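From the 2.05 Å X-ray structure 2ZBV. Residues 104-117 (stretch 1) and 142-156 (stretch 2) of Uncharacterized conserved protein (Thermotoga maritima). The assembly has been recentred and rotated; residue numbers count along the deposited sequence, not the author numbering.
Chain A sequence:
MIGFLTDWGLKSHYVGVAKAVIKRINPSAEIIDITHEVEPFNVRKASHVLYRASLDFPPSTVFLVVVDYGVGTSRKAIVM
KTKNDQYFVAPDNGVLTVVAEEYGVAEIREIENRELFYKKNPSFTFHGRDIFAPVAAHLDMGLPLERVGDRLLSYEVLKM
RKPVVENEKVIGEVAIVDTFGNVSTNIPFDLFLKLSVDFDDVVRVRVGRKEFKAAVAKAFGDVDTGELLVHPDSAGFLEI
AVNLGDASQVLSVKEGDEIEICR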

# COMPACT_ATOMS: atom_id res chain seq x y z
N GLY A 104 -13.77 -5.72 -26.93
CA GLY A 104 -15.07 -5.68 -27.58
C GLY A 104 -16.14 -5.64 -26.51
O GLY A 104 -16.02 -6.27 -25.46
N VAL A 105 -17.21 -4.89 -26.76
CA VAL A 105 -18.30 -4.74 -25.80
C VAL A 105 -19.44 -5.72 -26.06
O VAL A 105 -20.02 -5.74 -27.14
N ALA A 106 -19.76 -6.53 -25.05
CA ALA A 106 -20.83 -7.50 -25.18
C ALA A 106 -22.16 -6.91 -24.70
O ALA A 106 -23.20 -7.13 -25.31
N GLU A 107 -22.10 -6.14 -23.62
CA GLU A 107 -23.31 -5.56 -23.05
C GLU A 107 -22.99 -4.48 -22.03
O GLU A 107 -22.00 -4.60 -21.30
N ILE A 108 -23.82 -3.44 -21.99
CA ILE A 108 -23.65 -2.34 -21.04
C ILE A 108 -24.97 -2.09 -20.31
O ILE A 108 -26.03 -1.98 -20.94
N ARG A 109 -24.90 -1.98 -18.99
CA ARG A 109 -26.07 -1.74 -18.15
C ARG A 109 -25.88 -0.48 -17.33
O ARG A 109 -24.76 -0.16 -16.91
N GLU A 110 -26.96 0.26 -17.09
CA GLU A 110 -26.86 1.43 -16.25
C GLU A 110 -27.26 0.91 -14.87
O GLU A 110 -28.16 0.07 -14.75
N ILE A 111 -26.57 1.37 -13.84
CA ILE A 111 -26.87 0.94 -12.49
C ILE A 111 -28.11 1.71 -12.03
O ILE A 111 -28.04 2.90 -11.73
N GLU A 112 -29.26 1.03 -12.01
CA GLU A 112 -30.51 1.66 -11.61
C GLU A 112 -31.17 0.96 -10.44
O GLU A 112 -32.01 1.54 -9.75
N ASN A 113 -30.81 -0.30 -10.22
CA ASN A 113 -31.39 -1.08 -9.13
C ASN A 113 -30.91 -0.58 -7.78
O ASN A 113 -29.88 -1.04 -7.27
N ARG A 114 -31.66 0.33 -7.19
CA ARG A 114 -31.30 0.91 -5.90
C ARG A 114 -31.19 -0.12 -4.77
O ARG A 114 -30.62 0.17 -3.73
N GLU A 115 -31.74 -1.31 -4.99
CA GLU A 115 -31.69 -2.35 -3.97
C GLU A 115 -30.29 -2.94 -3.80
O GLU A 115 -30.01 -3.66 -2.83
N LEU A 116 -29.40 -2.63 -4.73
CA LEU A 116 -28.03 -3.13 -4.69
C LEU A 116 -27.10 -2.18 -3.93
O LEU A 116 -25.96 -2.54 -3.61
N PHE A 117 -27.59 -0.98 -3.65
CA PHE A 117 -26.79 0.03 -2.96
C PHE A 117 -26.49 -0.30 -1.51
O PHE A 117 -27.18 -1.09 -0.88
N GLY A 142 -22.70 -13.66 -7.88
CA GLY A 142 -23.60 -14.39 -8.75
C GLY A 142 -24.79 -13.61 -9.26
O GLY A 142 -25.53 -14.11 -10.11
N LEU A 143 -25.00 -12.40 -8.76
CA LEU A 143 -26.13 -11.59 -9.22
C LEU A 143 -26.10 -11.45 -10.73
O LEU A 143 -25.08 -11.07 -11.30
N PRO A 144 -27.22 -11.76 -11.41
CA PRO A 144 -27.30 -11.66 -12.88
C PRO A 144 -27.13 -10.20 -13.29
O PRO A 144 -27.65 -9.30 -12.63
N LEU A 145 -26.41 -9.98 -14.39
CA LEU A 145 -26.15 -8.63 -14.88
C LEU A 145 -27.41 -7.81 -15.16
O LEU A 145 -27.46 -6.62 -14.84
N GLU A 146 -28.42 -8.45 -15.75
CA GLU A 146 -29.68 -7.79 -16.08
C GLU A 146 -30.36 -7.15 -14.87
O GLU A 146 -31.20 -6.27 -15.02
N ARG A 147 -29.99 -7.61 -13.68
CA ARG A 147 -30.57 -7.09 -12.45
C ARG A 147 -30.00 -5.73 -12.04
O ARG A 147 -30.52 -5.08 -11.13
N VAL A 148 -28.92 -5.31 -12.69
CA VAL A 148 -28.31 -4.03 -12.36
C VAL A 148 -29.16 -2.87 -12.91
O VAL A 148 -29.25 -1.82 -12.28
N GLY A 149 -29.77 -3.09 -14.07
CA GLY A 149 -30.60 -2.06 -14.67
C GLY A 149 -30.80 -2.28 -16.16
O GLY A 149 -30.51 -3.36 -16.68
N ASP A 150 -31.28 -1.25 -16.86
CA ASP A 150 -31.52 -1.35 -18.30
C ASP A 150 -30.23 -1.24 -19.11
O ASP A 150 -29.24 -0.66 -18.64
N ARG A 151 -30.26 -1.78 -20.32
CA ARG A 151 -29.10 -1.72 -21.22
C ARG A 151 -28.91 -0.31 -21.77
O ARG A 151 -29.84 0.49 -21.81
N LEU A 152 -27.69 -0.04 -22.21
CA LEU A 152 -27.34 1.24 -22.81
C LEU A 152 -26.75 0.84 -24.15
O LEU A 152 -26.21 -0.26 -24.29
N LEU A 153 -26.84 1.71 -25.15
CA LEU A 153 -26.31 1.37 -26.46
C LEU A 153 -24.98 2.04 -26.73
O LEU A 153 -24.29 1.71 -27.70
N SER A 154 -24.62 2.99 -25.87
CA SER A 154 -23.36 3.70 -26.03
C SER A 154 -22.72 3.98 -24.68
O SER A 154 -23.33 3.79 -23.62
N TYR A 155 -21.48 4.45 -24.73
CA TYR A 155 -20.72 4.77 -23.54
C TYR A 155 -19.73 5.86 -23.93
O TYR A 155 -19.37 5.97 -25.10
N GLU A 156 -19.31 6.68 -22.97
CA GLU A 156 -18.37 7.75 -23.25
C GLU A 156 -17.01 7.16 -23.62
O GLU A 156 -16.55 6.21 -23.00

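The strand V105 to E110 runs beside the loop of stretch 2, and its side chains sort themselves around a single backbone bridge, R109 with R151. V105 (t) points toward stretch 2 and sets CG2 3.9 Å from Y155 CE2, a small branched group against the ring of Y155 (chi1 p).

E107 is fully extended (t, t), so its carboxylate comes nearer stretch 2 than its CB direction suggests. There E107 OE2 accepts a 2.6 Å salt-bridged hydrogen bond from R109 NE, while E107 OE1 lies 3.9 Å from R151 NE, a long salt bridge. I108 (m, t) reaches in two directions: CD1 to Y155 CD2 at 3.5 Å and CG2 to L152 CD1 at 4.0 Å, a use of both branches that suits isoleucine. Beside it, water 1 accepts from I108 N (2.9 Å) and donates to L152 O (2.8 Å).

R109 (m, m, t) starts away from stretch 2, but its bent chain brings the guanidinium back, and NH1 donates to G149 O at 2.9 Å. E146 CA covers one face of this group and R151 CG the opposite face. R109 NH2 lies only 3.3 Å from R151 NE, a like-charged approach that the carboxylate of E107 helps to offset. R109 CG also packs 3.7 Å from L145 CG.

E110 (t, t) packs its aliphatic CB 3.8 Å from L152 CD1. I111 (m, t) points away overall, yet its apolar CG1 meets V148 CG1 at 3.6 Å. The carboxylate of E112 (m, t) suits a backbone amide: OE1 accepts from D150 N at 2.8 Å. N113 (t), pointing toward stretch 2, can both donate and accept: ND2 donates to R147 O at 2.8 Å, and OD1 accepts from E115 N at 3.0 Å. Water 2 accepts from N113 ND2 (3.3 Å) and, weakly, R147 NH2 (2.6 Å). Finally, L116 (m, t) points inward, its two methyls reaching separate apolar partners: CD2 3.7 Å from L143 CD2, CD1 4.3 Å from V148 CG2.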

# COMPACT_ATOMS: atom_id res chain seq x y z
CB VAL A 105 -18.87 -3.31 -25.84
CG1 VAL A 105 -19.95 -3.16 -24.79
CG2 VAL A 105 -17.74 -2.30 -25.61
CB ALA A 106 -20.49 -8.76 -24.38
CB GLU A 107 -24.12 -6.66 -22.37
CG GLU A 107 -25.42 -6.24 -21.73
CD GLU A 107 -26.12 -7.41 -21.06
OE1 GLU A 107 -26.23 -8.48 -21.69
OE2 GLU A 107 -26.56 -7.26 -19.90
CB ILE A 108 -23.25 -1.03 -21.74
CG1 ILE A 108 -22.08 -1.25 -22.69
CG2 ILE A 108 -22.87 0.01 -20.69
CD1 ILE A 108 -21.76 -0.02 -23.53
CB ARG A 109 -26.27 -2.89 -17.16
CG ARG A 109 -26.52 -4.24 -17.78
CD ARG A 109 -27.98 -4.39 -18.09
NE ARG A 109 -28.24 -5.57 -18.90
CZ ARG A 109 -29.45 -5.95 -19.30
NH1 ARG A 109 -30.51 -5.23 -18.94
NH2 ARG A 109 -29.60 -7.02 -20.06
CB GLU A 110 -27.81 2.54 -16.70
CG GLU A 110 -27.90 3.68 -15.68
CD GLU A 110 -28.50 4.94 -16.26
OE1 GLU A 110 -29.22 4.85 -17.28
OE2 GLU A 110 -28.25 6.03 -15.68
CB ILE A 111 -25.68 1.22 -11.55
CG1 ILE A 111 -24.45 0.43 -12.03
CG2 ILE A 111 -26.03 0.85 -10.11
CD1 ILE A 111 -23.18 0.66 -11.22
CB GLU A 112 -31.48 1.67 -12.79
CG GLU A 112 -30.93 2.33 -14.05
CD GLU A 112 -31.89 2.22 -15.22
OE1 GLU A 112 -32.24 1.08 -15.58
OE2 GLU A 112 -32.29 3.26 -15.77
CB ASN A 113 -31.03 -2.56 -9.27
CG ASN A 113 -31.86 -3.44 -8.38
OD1 ASN A 113 -32.39 -2.99 -7.36
ND2 ASN A 113 -31.97 -4.72 -8.74
CB ARG A 114 -32.32 1.99 -5.51
CG ARG A 114 -32.46 3.10 -6.54
CD ARG A 114 -33.38 4.21 -6.03
NE ARG A 114 -32.73 5.06 -5.04
CZ ARG A 114 -31.78 5.94 -5.32
NH1 ARG A 114 -31.36 6.10 -6.57
NH2 ARG A 114 -31.24 6.68 -4.36
CB GLU A 115 -32.69 -3.46 -4.31
CG GLU A 115 -34.13 -2.99 -4.32
CD GLU A 115 -34.53 -2.34 -3.01
OE1 GLU A 115 -34.50 -3.03 -1.97
OE2 GLU A 115 -34.87 -1.13 -3.01
CB LEU A 116 -27.52 -3.33 -6.12
CG LEU A 116 -28.38 -4.24 -7.00
CD1 LEU A 116 -27.83 -4.25 -8.43
CD2 LEU A 116 -28.39 -5.65 -6.42
CB PHE A 117 -27.49 1.40 -3.02
CG PHE A 117 -27.69 1.93 -4.42
CD1 PHE A 117 -27.25 1.21 -5.53
CD2 PHE A 117 -28.31 3.15 -4.63
CE1 PHE A 117 -27.42 1.70 -6.82
CE2 PHE A 117 -28.48 3.66 -5.91
CZ PHE A 117 -28.03 2.93 -7.01
CB LEU A 143 -26.09 -10.19 -8.60
CG LEU A 143 -27.23 -9.27 -9.09
CD1 LEU A 143 -28.45 -9.52 -8.22
CD2 LEU A 143 -26.81 -7.81 -9.01
CB PRO A 144 -28.71 -12.17 -13.19
CG PRO A 144 -29.02 -13.08 -12.02
CD PRO A 144 -28.46 -12.31 -10.85
CB LEU A 145 -25.30 -8.71 -16.16
CG LEU A 145 -24.85 -7.38 -16.74
CD1 LEU A 145 -24.06 -6.60 -15.69
CD2 LEU A 145 -23.99 -7.62 -17.98
CB GLU A 146 -30.64 -8.80 -16.70
CG GLU A 146 -30.87 -10.00 -15.79
CD GLU A 146 -31.82 -11.00 -16.39
OE1 GLU A 146 -31.66 -11.33 -17.58
OE2 GLU A 146 -32.72 -11.48 -15.65
CB ARG A 147 -30.37 -8.10 -11.32
CG ARG A 147 -30.92 -9.49 -11.60
CD ARG A 147 -32.43 -9.48 -11.71
NE ARG A 147 -33.06 -8.89 -10.53
CZ ARG A 147 -33.78 -7.78 -10.56
NH1 ARG A 147 -33.97 -7.15 -11.71
NH2 ARG A 147 -34.31 -7.29 -9.45
CB VAL A 148 -26.87 -3.92 -12.94
CG1 VAL A 148 -26.31 -2.52 -12.71
CG2 VAL A 148 -25.97 -4.96 -12.29
CB ASP A 150 -32.48 -0.26 -18.76
CG ASP A 150 -33.68 -0.11 -17.86
OD1 ASP A 150 -34.23 -1.14 -17.42
OD2 ASP A 150 -34.08 1.05 -17.58
CB ARG A 151 -29.28 -2.66 -22.42
CG ARG A 151 -29.28 -4.14 -22.12
CD ARG A 151 -29.06 -4.91 -23.41
NE ARG A 151 -29.13 -6.35 -23.22
CZ ARG A 151 -30.27 -7.05 -23.17
NH1 ARG A 151 -31.43 -6.43 -23.30
NH2 ARG A 151 -30.23 -8.36 -22.99
CB LEU A 152 -26.29 1.97 -21.97
CG LEU A 152 -26.77 2.50 -20.61
CD1 LEU A 152 -25.57 2.86 -19.75
CD2 LEU A 152 -27.67 3.71 -20.84
CB LEU A 153 -27.33 1.75 -27.54
CG LEU A 153 -28.73 1.17 -27.34
CD1 LEU A 153 -29.63 1.59 -28.49
CD2 LEU A 153 -28.67 -0.36 -27.24
CB SER A 154 -23.57 5.01 -26.78
OG SER A 154 -24.39 5.90 -26.04
CB TYR A 155 -19.99 3.51 -23.05
CG TYR A 155 -18.98 2.97 -24.04
CD1 TYR A 155 -17.66 3.38 -24.00
CD2 TYR A 155 -19.35 2.04 -25.02
CE1 TYR A 155 -16.72 2.89 -24.90
CE2 TYR A 155 -18.42 1.55 -25.93
CZ TYR A 155 -17.10 1.98 -25.86
OH TYR A 155 -16.15 1.52 -26.74
CB GLU A 156 -18.21 8.67 -22.04
CG GLU A 156 -19.44 9.54 -21.75
CD GLU A 156 -19.73 10.53 -22.87
OE1 GLU A 156 -18.85 11.35 -23.18
OE2 GLU A 156 -20.85 10.48 -23.44
O HOH W 1 -25.79 -3.04 -24.05
O HOH W 2 -33.89 -6.62 -6.93